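Local coordinates for protein beta sliding clamp (Caulobacter crescentus, PDB 5WCE) that probably tethers DNA polymerases and other proteins to DNA as a ring-shaped head-to-tail dimer, giving replication its processivity, at residues A[256-268]-A[359-373]. Residues are numbered along the deposited sequence; the frame is centred on the assembly and turned at random.
Sequences DYMRVIPRDNAKI and PTLVVDPVDPGVKYV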
ATOM      1  N   ASP A 256     -23.267 -12.782  26.658  1.00 39.24           N
ATOM      2  CA  ASP A 256     -23.637 -14.197  26.671  1.00 40.24           C
ATOM      3  C   ASP A 256     -23.794 -14.681  25.206  1.00 37.78           C
ATOM      4  O   ASP A 256     -24.911 -14.902  24.737  1.00 38.17           O
ATOM      5  CB  ASP A 256     -24.919 -14.412  27.505  1.00 42.43           C
ATOM      6  CG  ASP A 256     -25.267 -15.893  27.709  1.00 43.95           C
ATOM      7  OD1 ASP A 256     -24.537 -16.795  27.240  1.00 42.80           O
ATOM      8  OD2 ASP A 256     -26.329 -16.159  28.305  1.00 48.00           O
ATOM      9  N   TYR A 257     -22.657 -14.862  24.521  1.00 34.57           N
ATOM     10  CA  TYR A 257     -22.623 -15.250  23.131  1.00 33.70           C
ATOM     11  C   TYR A 257     -23.239 -16.620  22.889  1.00 36.31           C
ATOM     12  O   TYR A 257     -23.720 -16.864  21.774  1.00 34.52           O
ATOM     13  CB  TYR A 257     -21.175 -15.199  22.560  1.00 31.93           C
ATOM     14  CG  TYR A 257     -20.319 -16.283  23.109  1.00 30.66           C
ATOM     15  CD1 TYR A 257     -20.361 -17.546  22.566  1.00 29.60           C
ATOM     16  CD2 TYR A 257     -19.500 -16.072  24.215  1.00 30.82           C
ATOM     17  CE1 TYR A 257     -19.603 -18.582  23.080  1.00 29.95           C
ATOM     18  CE2 TYR A 257     -18.739 -17.111  24.726  1.00 30.22           C
ATOM     19  CZ  TYR A 257     -18.789 -18.362  24.148  1.00 30.38           C
ATOM     20  OH  TYR A 257     -18.076 -19.400  24.672  1.00 31.08           O
ATOM     21  N   MET A 258     -23.238 -17.510  23.892  1.00 39.33           N
ATOM     22  CA  MET A 258     -23.914 -18.810  23.733  1.00 45.76           C
ATOM     23  C   MET A 258     -25.400 -18.649  23.317  1.00 46.17           C
ATOM     24  O   MET A 258     -25.916 -19.479  22.580  1.00 45.23           O
ATOM     25  CB  MET A 258     -23.732 -19.700  24.969  1.00 49.72           C
ATOM     26  CG  MET A 258     -22.276 -20.178  25.085  1.00 52.42           C
ATOM     27  SD  MET A 258     -21.821 -20.919  26.662  1.00 62.67           S
ATOM     28  CE  MET A 258     -20.072 -20.592  26.713  1.00 59.23           C
ATOM     29  N   ARG A 259     -26.024 -17.535  23.709  1.00 48.36           N
ATOM     30  CA  ARG A 259     -27.430 -17.229  23.370  1.00 49.69           C
ATOM     31  C   ARG A 259     -27.647 -16.799  21.921  1.00 47.99           C
ATOM     32  O   ARG A 259     -28.754 -16.882  21.380  1.00 48.51           O
ATOM     33  CB  ARG A 259     -27.970 -16.134  24.310  1.00 52.41           C
ATOM     34  N   VAL A 260     -26.570 -16.348  21.299  1.00 46.35           N
ATOM     35  CA  VAL A 260     -26.559 -15.852  19.938  1.00 44.24           C
ATOM     36  C   VAL A 260     -26.231 -16.975  18.939  1.00 39.81           C
ATOM     37  O   VAL A 260     -26.580 -16.882  17.769  1.00 40.90           O
ATOM     38  CB  VAL A 260     -25.504 -14.721  19.800  1.00 45.65           C
ATOM     39  CG1 VAL A 260     -25.613 -14.060  18.430  1.00 45.49           C
ATOM     40  CG2 VAL A 260     -25.694 -13.673  20.908  1.00 48.17           C
ATOM     41  N   ILE A 261     -25.511 -18.004  19.386  1.00 35.13           N
ATOM     42  CA  ILE A 261     -25.047 -19.053  18.507  1.00 31.37           C
ATOM     43  C   ILE A 261     -26.180 -20.044  18.390  1.00 30.82           C
ATOM     44  O   ILE A 261     -26.516 -20.740  19.363  1.00 29.08           O
ATOM     45  CB  ILE A 261     -23.749 -19.757  18.973  1.00 30.26           C
ATOM     46  CG1 ILE A 261     -22.608 -18.738  19.009  1.00 30.23           C
ATOM     47  CG2 ILE A 261     -23.428 -20.924  18.032  1.00 30.56           C
ATOM     48  CD1 ILE A 261     -21.250 -19.305  19.358  1.00 30.82           C
ATOM     49  N   PRO A 262     -26.786 -20.108  17.203  1.00 28.39           N
ATOM     50  CA  PRO A 262     -27.947 -20.995  17.046  1.00 29.76           C
ATOM     51  C   PRO A 262     -27.624 -22.489  17.184  1.00 30.79           C
ATOM     52  O   PRO A 262     -26.667 -22.986  16.583  1.00 31.08           O
ATOM     53  CB  PRO A 262     -28.473 -20.668  15.642  1.00 28.18           C
ATOM     54  CG  PRO A 262     -27.389 -19.923  14.945  1.00 28.48           C
ATOM     55  CD  PRO A 262     -26.296 -19.570  15.926  1.00 27.82           C
ATOM     56  N   ARG A 263     -28.435 -23.207  17.958  1.00 33.97           N
ATOM     57  CA  ARG A 263     -28.233 -24.653  18.170  1.00 35.12           C
ATOM     58  C   ARG A 263     -29.171 -25.501  17.371  1.00 33.88           C
ATOM     59  O   ARG A 263     -28.849 -26.654  17.088  1.00 35.18           O
ATOM     60  CB  ARG A 263     -28.446 -25.000  19.635  1.00 39.35           C
ATOM     61  CG  ARG A 263     -27.446 -24.365  20.574  1.00 41.11           C
ATOM     62  CD  ARG A 263     -27.835 -24.658  22.029  1.00 46.15           C
ATOM     63  NE  ARG A 263     -26.736 -24.257  22.900  1.00 48.09           N
ATOM     64  N   ASP A 264     -30.323 -24.954  17.028  1.00 32.43           N
ATOM     65  CA  ASP A 264     -31.419 -25.746  16.492  1.00 32.87           C
ATOM     66  C   ASP A 264     -31.761 -25.425  15.058  1.00 29.99           C
ATOM     67  O   ASP A 264     -32.817 -25.837  14.612  1.00 29.36           O
ATOM     68  CB  ASP A 264     -32.651 -25.506  17.382  1.00 36.43           C
ATOM     69  CG  ASP A 264     -32.384 -25.837  18.840  1.00 40.15           C
ATOM     70  OD1 ASP A 264     -31.658 -26.824  19.086  1.00 43.23           O
ATOM     71  OD2 ASP A 264     -32.879 -25.100  19.724  1.00 42.67           O
ATOM     72  N   ASN A 265     -30.917 -24.674  14.329  1.00 25.96           N
ATOM     73  CA  ASN A 265     -31.290 -24.281  12.960  1.00 24.39           C
ATOM     74  C   ASN A 265     -31.416 -25.512  12.050  1.00 25.13           C
ATOM     75  O   ASN A 265     -30.470 -26.246  11.909  1.00 25.34           O
ATOM     76  CB  ASN A 265     -30.267 -23.305  12.330  1.00 22.47           C
ATOM     77  CG  ASN A 265     -30.399 -21.881  12.841  1.00 21.75           C
ATOM     78  OD1 ASN A 265     -31.103 -21.621  13.826  1.00 20.84           O
ATOM     79  ND2 ASN A 265     -29.681 -20.929  12.183  1.00 19.26           N
ATOM     80  N   ALA A 266     -32.573 -25.722  11.436  1.00 25.95           N
ATOM     81  CA  ALA A 266     -32.894 -27.018  10.776  1.00 26.52           C
ATOM     82  C   ALA A 266     -32.800 -26.961   9.252  1.00 26.12           C
ATOM     83  O   ALA A 266     -32.757 -28.016   8.637  1.00 26.81           O
ATOM     84  CB  ALA A 266     -34.306 -27.472  11.187  1.00 27.70           C
ATOM     85  N   LYS A 267     -32.753 -25.785   8.634  1.00 24.11           N
ATOM     86  CA  LYS A 267     -32.614 -25.687   7.167  1.00 23.71           C
ATOM     87  C   LYS A 267     -31.109 -25.737   6.851  1.00 23.76           C
ATOM     88  O   LYS A 267     -30.394 -24.726   6.988  1.00 23.44           O
ATOM     89  CB  LYS A 267     -33.231 -24.419   6.610  1.00 23.62           C
ATOM     90  CG  LYS A 267     -34.722 -24.323   6.820  1.00 24.94           C
ATOM     91  CD  LYS A 267     -35.249 -23.005   6.294  1.00 25.68           C
ATOM     92  CE  LYS A 267     -36.777 -22.962   6.277  1.00 28.13           C
ATOM     93  NZ  LYS A 267     -37.230 -22.796   7.678  1.00 30.73           N
ATOM     94  N   ILE A 268     -30.637 -26.925   6.487  1.00 22.64           N
ATOM     95  CA  ILE A 268     -29.217 -27.149   6.331  1.00 23.22           C
ATOM     96  C   ILE A 268     -28.916 -27.213   4.867  1.00 22.06           C
ATOM     97  O   ILE A 268     -29.587 -27.913   4.144  1.00 20.18           O
ATOM     98  CB  ILE A 268     -28.769 -28.415   7.065  1.00 25.27           C
ATOM     99  CG1 ILE A 268     -29.129 -28.251   8.565  1.00 26.93           C
ATOM    100  CG2 ILE A 268     -27.275 -28.651   6.837  1.00 25.70           C
ATOM    101  CD1 ILE A 268     -28.813 -29.416   9.449  1.00 28.32           C
ATOM    102  N   PRO A 359     -30.331 -15.470  13.358  1.00 20.63           N
ATOM    103  CA  PRO A 359     -28.916 -15.743  13.084  1.00 19.73           C
ATOM    104  C   PRO A 359     -28.697 -17.040  12.308  1.00 18.76           C
ATOM    105  O   PRO A 359     -29.385 -18.032  12.562  1.00 19.30           O
ATOM    106  CB  PRO A 359     -28.296 -15.860  14.499  1.00 20.01           C
ATOM    107  CG  PRO A 359     -29.228 -15.089  15.371  1.00 21.51           C
ATOM    108  CD  PRO A 359     -30.606 -15.341  14.802  1.00 21.52           C
ATOM    109  N   THR A 360     -27.668 -17.045  11.448  1.00 17.62           N
ATOM    110  CA  THR A 360     -27.325 -18.139  10.626  1.00 17.33           C
ATOM    111  C   THR A 360     -25.976 -18.677  11.083  1.00 16.99           C
ATOM    112  O   THR A 360     -25.088 -17.925  11.311  1.00 16.73           O
ATOM    113  CB  THR A 360     -27.261 -17.669   9.149  1.00 17.36           C
ATOM    114  OG1 THR A 360     -28.572 -17.258   8.732  1.00 17.93           O
ATOM    115  CG2 THR A 360     -26.825 -18.730   8.244  1.00 17.66           C
ATOM    116  N   LEU A 361     -25.852 -19.998  11.167  1.00 16.87           N
ATOM    117  CA  LEU A 361     -24.612 -20.677  11.578  1.00 17.47           C
ATOM    118  C   LEU A 361     -23.912 -21.133  10.322  1.00 17.51           C
ATOM    119  O   LEU A 361     -24.556 -21.649   9.383  1.00 17.36           O
ATOM    120  CB  LEU A 361     -24.938 -21.913  12.432  1.00 18.15           C
ATOM    121  CG  LEU A 361     -23.793 -22.667  13.056  1.00 18.94           C
ATOM    122  CD1 LEU A 361     -23.159 -21.749  14.072  1.00 19.24           C
ATOM    123  CD2 LEU A 361     -24.233 -23.938  13.780  1.00 20.35           C
ATOM    124  N   VAL A 362     -22.602 -20.946  10.276  1.00 17.38           N
ATOM    125  CA  VAL A 362     -21.784 -21.525   9.222  1.00 17.85           C
ATOM    126  C   VAL A 362     -20.752 -22.413   9.893  1.00 18.53           C
ATOM    127  O   VAL A 362     -20.056 -21.970  10.859  1.00 18.22           O
ATOM    128  CB  VAL A 362     -21.080 -20.447   8.390  1.00 17.53           C
ATOM    129  CG1 VAL A 362     -20.390 -21.073   7.191  1.00 18.64           C
ATOM    130  CG2 VAL A 362     -22.091 -19.392   7.943  1.00 18.23           C
ATOM    131  N   VAL A 363     -20.677 -23.650   9.443  1.00 19.02           N
ATOM    132  CA  VAL A 363     -19.724 -24.604   9.988  1.00 20.81           C
ATOM    133  C   VAL A 363     -18.800 -25.096   8.888  1.00 20.57           C
ATOM    134  O   VAL A 363     -19.142 -25.070   7.705  1.00 21.12           O
ATOM    135  CB  VAL A 363     -20.346 -25.770  10.764  1.00 23.52           C
ATOM    136  CG1 VAL A 363     -21.109 -25.298  12.017  1.00 25.93           C
ATOM    137  CG2 VAL A 363     -21.205 -26.615   9.934  1.00 23.65           C
ATOM    138  N   ASP A 364     -17.616 -25.524   9.304  1.00 20.73           N
ATOM    139  CA  ASP A 364     -16.562 -25.936   8.409  1.00 21.08           C
ATOM    140  C   ASP A 364     -16.433 -27.454   8.554  1.00 21.86           C
ATOM    141  O   ASP A 364     -15.951 -27.939   9.602  1.00 21.86           O
ATOM    142  CB  ASP A 364     -15.230 -25.293   8.779  1.00 21.24           C
ATOM    143  CG  ASP A 364     -14.140 -25.628   7.794  1.00 22.47           C
ATOM    144  OD1 ASP A 364     -14.261 -26.676   7.078  1.00 22.40           O
ATOM    145  OD2 ASP A 364     -13.133 -24.877   7.738  1.00 21.62           O
ATOM    146  N   PRO A 365     -16.811 -28.221   7.506  1.00 21.86           N
ATOM    147  CA  PRO A 365     -16.731 -29.697   7.647  1.00 23.01           C
ATOM    148  C   PRO A 365     -15.329 -30.278   7.922  1.00 23.77           C
ATOM    149  O   PRO A 365     -15.252 -31.415   8.393  1.00 26.67           O
ATOM    150  CB  PRO A 365     -17.299 -30.224   6.311  1.00 23.23           C
ATOM    151  CG  PRO A 365     -18.148 -29.092   5.783  1.00 22.20           C
ATOM    152  CD  PRO A 365     -17.444 -27.833   6.230  1.00 22.04           C
ATOM    153  N   VAL A 366     -14.262 -29.560   7.647  1.00 23.08           N
ATOM    154  CA  VAL A 366     -12.940 -30.068   7.946  1.00 25.86           C
ATOM    155  C   VAL A 366     -12.335 -29.469   9.222  1.00 24.98           C
ATOM    156  O   VAL A 366     -11.205 -29.771   9.528  1.00 25.18           O
ATOM    157  CB  VAL A 366     -11.953 -29.897   6.766  1.00 27.26           C
ATOM    158  CG1 VAL A 366     -12.516 -30.545   5.500  1.00 29.59           C
ATOM    159  CG2 VAL A 366     -11.567 -28.468   6.526  1.00 26.81           C
ATOM    160  N   ASP A 367     -13.086 -28.603   9.924  1.00 23.37           N
ATOM    161  CA  ASP A 367     -12.652 -28.074  11.233  1.00 22.60           C
ATOM    162  C   ASP A 367     -13.899 -27.929  12.128  1.00 22.07           C
ATOM    163  O   ASP A 367     -14.547 -26.887  12.120  1.00 21.05           O
ATOM    164  CB  ASP A 367     -11.871 -26.764  11.074  1.00 21.23           C
ATOM    165  CG  ASP A 367     -11.196 -26.299  12.353  1.00 20.84           C
ATOM    166  OD1 ASP A 367     -11.576 -26.755  13.436  1.00 20.47           O
ATOM    167  OD2 ASP A 367     -10.229 -25.508  12.251  1.00 20.27           O
ATOM    168  N   PRO A 368     -14.190 -28.958  12.941  1.00 24.05           N
ATOM    169  CA  PRO A 368     -15.272 -28.854  13.936  1.00 24.37           C
ATOM    170  C   PRO A 368     -14.992 -27.817  15.069  1.00 23.72           C
ATOM    171  O   PRO A 368     -15.886 -27.559  15.875  1.00 23.89           O
ATOM    172  CB  PRO A 368     -15.326 -30.262  14.563  1.00 25.38           C
ATOM    173  CG  PRO A 368     -13.987 -30.810  14.417  1.00 26.63           C
ATOM    174  CD  PRO A 368     -13.448 -30.238  13.116  1.00 25.67           C
ATOM    175  N   GLY A 369     -13.758 -27.311  15.167  1.00 22.83           N
ATOM    176  CA  GLY A 369     -13.380 -26.415  16.229  1.00 22.77           C
ATOM    177  C   GLY A 369     -13.635 -24.938  15.922  1.00 21.94           C
ATOM    178  O   GLY A 369     -13.116 -24.080  16.661  1.00 22.08           O
ATOM    179  N   VAL A 370     -14.335 -24.608  14.816  1.00 20.26           N
ATOM    180  CA  VAL A 370     -14.753 -23.241  14.540  1.00 19.53           C
ATOM    181  C   VAL A 370     -16.277 -23.152  14.334  1.00 19.51           C
ATOM    182  O   VAL A 370     -16.909 -24.171  13.989  1.00 19.75           O
ATOM    183  CB  VAL A 370     -14.018 -22.631  13.351  1.00 19.75           C
ATOM    184  CG1 VAL A 370     -12.520 -22.705  13.576  1.00 20.80           C
ATOM    185  CG2 VAL A 370     -14.358 -23.368  12.050  1.00 19.46           C
ATOM    186  N   LYS A 371     -16.845 -22.016  14.669  1.00 19.00           N
ATOM    187  CA  LYS A 371     -18.238 -21.679  14.342  1.00 19.61           C
ATOM    188  C   LYS A 371     -18.276 -20.238  13.887  1.00 19.32           C
ATOM    189  O   LYS A 371     -17.646 -19.354  14.512  1.00 18.45           O
ATOM    190  CB  LYS A 371     -19.182 -21.898  15.549  1.00 20.57           C
ATOM    191  CG  LYS A 371     -19.309 -23.344  15.967  1.00 22.28           C
ATOM    192  CD  LYS A 371     -20.250 -23.496  17.173  1.00 24.44           C
ATOM    193  CE  LYS A 371     -20.397 -24.932  17.698  0.50 25.11           C
ATOM    194  NZ  LYS A 371     -19.346 -25.306  18.679  0.50 25.62           N
ATOM    195  N   TYR A 372     -19.059 -19.960  12.829  1.00 18.46           N
ATOM    196  CA  TYR A 372     -19.330 -18.579  12.429  1.00 17.69           C
ATOM    197  C   TYR A 372     -20.852 -18.300  12.446  1.00 17.76           C
ATOM    198  O   TYR A 372     -21.675 -19.182  12.143  1.00 16.56           O
ATOM    199  CB  TYR A 372     -18.761 -18.269  11.073  1.00 17.70           C
ATOM    200  CG  TYR A 372     -17.279 -18.499  11.086  1.00 18.73           C
ATOM    201  CD1 TYR A 372     -16.421 -17.543  11.626  1.00 19.08           C
ATOM    202  CD2 TYR A 372     -16.748 -19.698  10.657  1.00 18.37           C
ATOM    203  CE1 TYR A 372     -15.050 -17.801  11.702  1.00 18.80           C
ATOM    204  CE2 TYR A 372     -15.386 -19.963  10.779  1.00 19.44           C
ATOM    205  CZ  TYR A 372     -14.563 -18.970  11.302  1.00 19.59           C
ATOM    206  OH  TYR A 372     -13.179 -19.185  11.411  1.00 21.90           O
ATOM    207  N   VAL A 373     -21.178 -17.102  12.872  1.00 17.99           N
ATOM    208  CA  VAL A 373     -22.548 -16.645  12.942  1.00 19.05           C
ATOM    209  C   VAL A 373     -22.632 -15.355  12.084  1.00 18.58           C
ATOM    210  O   VAL A 373     -21.816 -14.397  12.245  1.00 18.27           O
ATOM    211  CB  VAL A 373     -23.059 -16.373  14.363  1.00 19.90           C
ATOM    212  CG1 VAL A 373     -24.547 -16.063  14.346  1.00 20.67           C
ATOM    213  CG2 VAL A 373     -22.831 -17.573  15.275  1.00 20.87           C
TER
HETATM  214  O   HOH W   1     -31.119 -18.778  14.799  1.00 34.02           O
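The side-chain amide of Asn265 meets the carbonyl group of Pro359 edge-on: Pro359 O lies in the amide plane, and ND2 in the carbonyl plane. Asn265 ND2 donates to Pro359 O at 2.9 Å, with a nearly straight N-H...O angle of 161°, and also bonds Arg352 O of strand 348-353. From the opposite side of the Pro359 oxygen a water donates to it and to Asn265 OD1, so the carbonyl accepts two bonds and both ends of the amide are engaged. A leucine at Asn265 would probably leave Pro359 O and Arg352 O without this shared donor and the water without one of its acceptors.

Pro262 brings CG to 3.6 Å from Pro359 O and 4.0 Å from Leu361 CB, while its CD touches Val373 CG2 at 4.1 Å. Ile261 CG1 packs on Val373 CG2 at 3.9 Å. Ile261 holds CG1 beside the backbone N (chi1 -63°), which swings the CG2 methyl round to Leu361 CD1 and the CD methylene of Lys371, the lysine crossing at about a right angle. Leu189 and Leu191 of strand 188-195 extend this apolar patch.

The loop at 260-265 thus lies across the antiparallel pair 360-364 and 370-374 before the chain joins their sheet as strand 267-272. Apolar side-chain packing is spread over Ile261 and Pro262, whereas the directional amide bond probably sets the loop's position against the start of strand 360-364.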